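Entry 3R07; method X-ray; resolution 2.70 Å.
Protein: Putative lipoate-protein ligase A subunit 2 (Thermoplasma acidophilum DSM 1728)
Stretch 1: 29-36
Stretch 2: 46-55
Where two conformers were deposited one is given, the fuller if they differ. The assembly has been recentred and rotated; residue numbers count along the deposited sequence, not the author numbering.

Stretch 1 29-36: RIKDIHIS
Stretch 2 46-55: SINRLEDMLR

How does the strand lie against the helix? Residues 29-36 form a strand, extended except at Lys31, whose phi/psi of -87/-42 breaks the extended geometry, while the helix of the second stretch runs through Leu54; Arg55, at phi/psi -86/115, is the first residue to leave helical geometry. The two axes run nearly antiparallel, at 159° between their N-to-C directions, and approach to 8.0 Å. The CA atoms set the register: Ile30 CA lies 5.5 Å from Arg55 CA, and Ile33 CA lies 6.0 Å from Glu51 CA. The contact buries 535 Å² in all, and Ile35, Arg55 and Glu51 are among its largest contributors.

What does Ile35 pack against? Its CA-to-CB bond points toward the helix, and with chi1 m and chi2 t the side chain reaches several apolar neighbours. Ile35 CG2 is 4.0 Å from Ile47 CD1, whereas Ile35 CD1 sits 3.9 Å from Leu50 CG and 4.4 Å from Leu54 CD1. Leu54, in the m, t rotamer, extends this apolar layer back along the strand: its CD1 is 3.6 Å from CD1 of Ile33 (t, t), and its CB is 4.2 Å from CD1 of Ile30 (m, t). All six of these side chains belong to buried residues.

How is a buried glutamate accommodated beside these aliphatic groups? The CA-to-CB bond of Glu51 points sideways to the strand, but chi1 m, chi2 t and chi3 of -21° bring its carboxylate to the strand backbone. There Ile35 N donates a hydrogen bond to Glu51 OE2, 2.8 Å long and nearly straight at 167°. Glu51 OE2 also lies 3.2 Å from His34 CA. The methylenes share in the packing, with Glu51 CG 4.0 Å from Ile35 CG1, and the backbone also takes part: Ile33 CG2 comes within 3.5 Å of Glu51 O.

What does Arg55 do at the end of the helix? Arg55 N still donates to Glu51 O at 3.0 Å, closing the last helical turn. The side chain, t, t, p with chi4 at -110°, extends over the strand, where Arg55 CD lies 3.3 Å from Lys31 O. Arg55 NH1 then forms a hydrogen-bonded salt bridge with Asp32 OD1 at 3.0 Å and 134°, while Arg55 NH2 pairs with Asp52 OD1 at 2.8 Å. The guanidinium thus links carboxylates from both stretches. Although the CA-to-CB bond of Asp32 points away from the helix, its carboxylate comes nearer, and Asp32 OD1 also accepts a hydrogen bond from Ile33 N at 2.9 Å.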

# COMPACT_ATOMS: atom_id res chain seq x y z
N ARG B 29 27.12 4.23 -20.37
CA ARG B 29 27.16 4.75 -19.03
C ARG B 29 25.81 5.36 -18.62
O ARG B 29 25.12 6.01 -19.42
CB ARG B 29 28.28 5.79 -18.96
CG ARG B 29 28.90 6.00 -17.58
CD ARG B 29 28.35 7.26 -16.95
NE ARG B 29 28.57 8.41 -17.83
CZ ARG B 29 28.16 9.66 -17.59
NH1 ARG B 29 27.50 9.96 -16.48
NH2 ARG B 29 28.43 10.61 -18.48
N ILE B 30 25.44 5.15 -17.35
CA ILE B 30 24.12 5.52 -16.85
C ILE B 30 24.14 6.97 -16.38
O ILE B 30 24.81 7.31 -15.40
CB ILE B 30 23.67 4.57 -15.71
CG1 ILE B 30 23.40 3.16 -16.26
CG2 ILE B 30 22.43 5.14 -14.99
CD1 ILE B 30 23.24 2.09 -15.20
N LYS B 31 23.41 7.82 -17.09
CA LYS B 31 23.42 9.25 -16.80
C LYS B 31 22.37 9.53 -15.75
O LYS B 31 22.58 10.33 -14.83
CB LYS B 31 23.14 10.04 -18.08
CG LYS B 31 23.21 11.54 -17.94
CD LYS B 31 23.04 12.24 -19.28
CE LYS B 31 23.08 13.77 -19.08
NZ LYS B 31 23.23 14.55 -20.36
N ASP B 32 21.21 8.90 -15.91
CA ASP B 32 20.15 8.96 -14.92
C ASP B 32 19.34 7.68 -14.86
O ASP B 32 19.33 6.87 -15.80
CB ASP B 32 19.23 10.14 -15.18
CG ASP B 32 18.76 10.78 -13.89
OD1 ASP B 32 19.03 10.21 -12.79
OD2 ASP B 32 18.15 11.87 -13.96
N ILE B 33 18.68 7.49 -13.72
CA ILE B 33 17.79 6.35 -13.52
C ILE B 33 16.68 6.70 -12.53
O ILE B 33 16.87 7.47 -11.57
CB ILE B 33 18.59 5.02 -13.16
CG1 ILE B 33 17.64 3.84 -12.94
CG2 ILE B 33 19.57 5.24 -11.99
CD1 ILE B 33 18.31 2.50 -12.82
N HIS B 34 15.50 6.17 -12.80
CA HIS B 34 14.37 6.36 -11.94
C HIS B 34 13.69 5.02 -11.85
O HIS B 34 13.34 4.44 -12.86
CB HIS B 34 13.47 7.49 -12.46
CG HIS B 34 12.07 7.44 -11.93
ND1 HIS B 34 11.76 7.67 -10.60
CD2 HIS B 34 10.89 7.20 -12.55
CE1 HIS B 34 10.45 7.56 -10.43
NE2 HIS B 34 9.90 7.28 -11.60
N ILE B 35 13.57 4.50 -10.63
CA ILE B 35 12.87 3.24 -10.40
C ILE B 35 11.56 3.50 -9.64
O ILE B 35 11.53 4.24 -8.66
CB ILE B 35 13.73 2.24 -9.61
CG1 ILE B 35 15.12 2.12 -10.24
CG2 ILE B 35 13.05 0.90 -9.56
CD1 ILE B 35 16.14 1.37 -9.40
N SER B 36 10.48 2.90 -10.11
CA SER B 36 9.20 3.13 -9.48
C SER B 36 8.35 1.88 -9.56
O SER B 36 8.79 0.86 -10.05
CB SER B 36 8.50 4.33 -10.10
OG SER B 36 8.17 4.11 -11.46
N SER B 46 15.98 2.89 0.81
CA SER B 46 16.88 2.06 0.02
C SER B 46 16.67 2.19 -1.50
O SER B 46 17.58 1.93 -2.28
CB SER B 46 16.72 0.59 0.42
OG SER B 46 17.13 0.41 1.76
N ILE B 47 15.47 2.56 -1.92
CA ILE B 47 15.22 2.84 -3.32
C ILE B 47 16.11 3.97 -3.82
O ILE B 47 16.54 3.96 -4.95
CB ILE B 47 13.72 3.16 -3.59
CG1 ILE B 47 13.40 3.04 -5.08
CG2 ILE B 47 13.33 4.52 -3.03
CD1 ILE B 47 13.57 1.63 -5.64
N ASN B 48 16.37 4.96 -2.97
CA ASN B 48 17.26 6.06 -3.34
C ASN B 48 18.72 5.65 -3.43
O ASN B 48 19.48 6.23 -4.19
CB ASN B 48 17.14 7.20 -2.34
CG ASN B 48 15.76 7.77 -2.28
OD1 ASN B 48 15.21 7.96 -1.21
ND2 ASN B 48 15.18 8.06 -3.45
N ARG B 49 19.10 4.65 -2.63
CA ARG B 49 20.46 4.13 -2.63
C ARG B 49 20.67 3.37 -3.93
O ARG B 49 21.72 3.50 -4.56
CB ARG B 49 20.73 3.23 -1.40
CG ARG B 49 22.10 3.45 -0.69
CD ARG B 49 22.57 2.30 0.28
NE ARG B 49 21.50 1.72 1.11
CZ ARG B 49 21.17 0.42 1.12
NH1 ARG B 49 21.82 -0.46 0.36
NH2 ARG B 49 20.17 -0.01 1.90
N LEU B 50 19.67 2.60 -4.36
CA LEU B 50 19.78 1.79 -5.56
C LEU B 50 19.91 2.66 -6.81
O LEU B 50 20.64 2.32 -7.73
CB LEU B 50 18.59 0.83 -5.68
CG LEU B 50 18.57 -0.20 -6.81
CD1 LEU B 50 19.86 -1.01 -6.89
CD2 LEU B 50 17.36 -1.13 -6.69
N GLU B 51 19.20 3.78 -6.84
CA GLU B 51 19.34 4.71 -7.95
C GLU B 51 20.72 5.40 -7.93
O GLU B 51 21.35 5.59 -8.97
CB GLU B 51 18.20 5.75 -7.95
CG GLU B 51 16.82 5.24 -8.36
CD GLU B 51 15.72 6.26 -8.10
OE1 GLU B 51 15.93 7.16 -7.26
OE2 GLU B 51 14.63 6.18 -8.71
N ASP B 52 21.17 5.78 -6.73
CA ASP B 52 22.46 6.47 -6.56
C ASP B 52 23.64 5.60 -6.96
O ASP B 52 24.65 6.10 -7.45
CB ASP B 52 22.64 6.92 -5.10
CG ASP B 52 21.76 8.11 -4.75
OD1 ASP B 52 21.09 8.65 -5.68
OD2 ASP B 52 21.74 8.52 -3.55
N MET B 53 23.50 4.29 -6.76
CA MET B 53 24.55 3.34 -7.05
C MET B 53 24.69 3.11 -8.54
O MET B 53 25.79 3.16 -9.06
CB MET B 53 24.29 2.02 -6.31
CG MET B 53 24.55 2.13 -4.80
SD MET B 53 24.04 0.67 -3.88
CE MET B 53 24.82 1.08 -2.31
N LEU B 54 23.56 2.89 -9.21
CA LEU B 54 23.53 2.73 -10.66
C LEU B 54 23.98 3.99 -11.43
O LEU B 54 24.62 3.88 -12.48
CB LEU B 54 22.16 2.24 -11.11
CG LEU B 54 21.81 0.82 -10.65
CD1 LEU B 54 20.31 0.61 -10.43
CD2 LEU B 54 22.34 -0.20 -11.63
N ARG B 55 23.66 5.17 -10.90
CA ARG B 55 24.11 6.45 -11.47
C ARG B 55 25.52 6.91 -10.98
O ARG B 55 25.73 7.15 -9.78
CB ARG B 55 23.06 7.52 -11.14
CG ARG B 55 23.19 8.82 -11.93
CD ARG B 55 22.14 9.90 -11.60
NE ARG B 55 21.97 10.05 -10.16
CZ ARG B 55 20.88 9.68 -9.49
NH1 ARG B 55 19.84 9.18 -10.12
NH2 ARG B 55 20.84 9.83 -8.17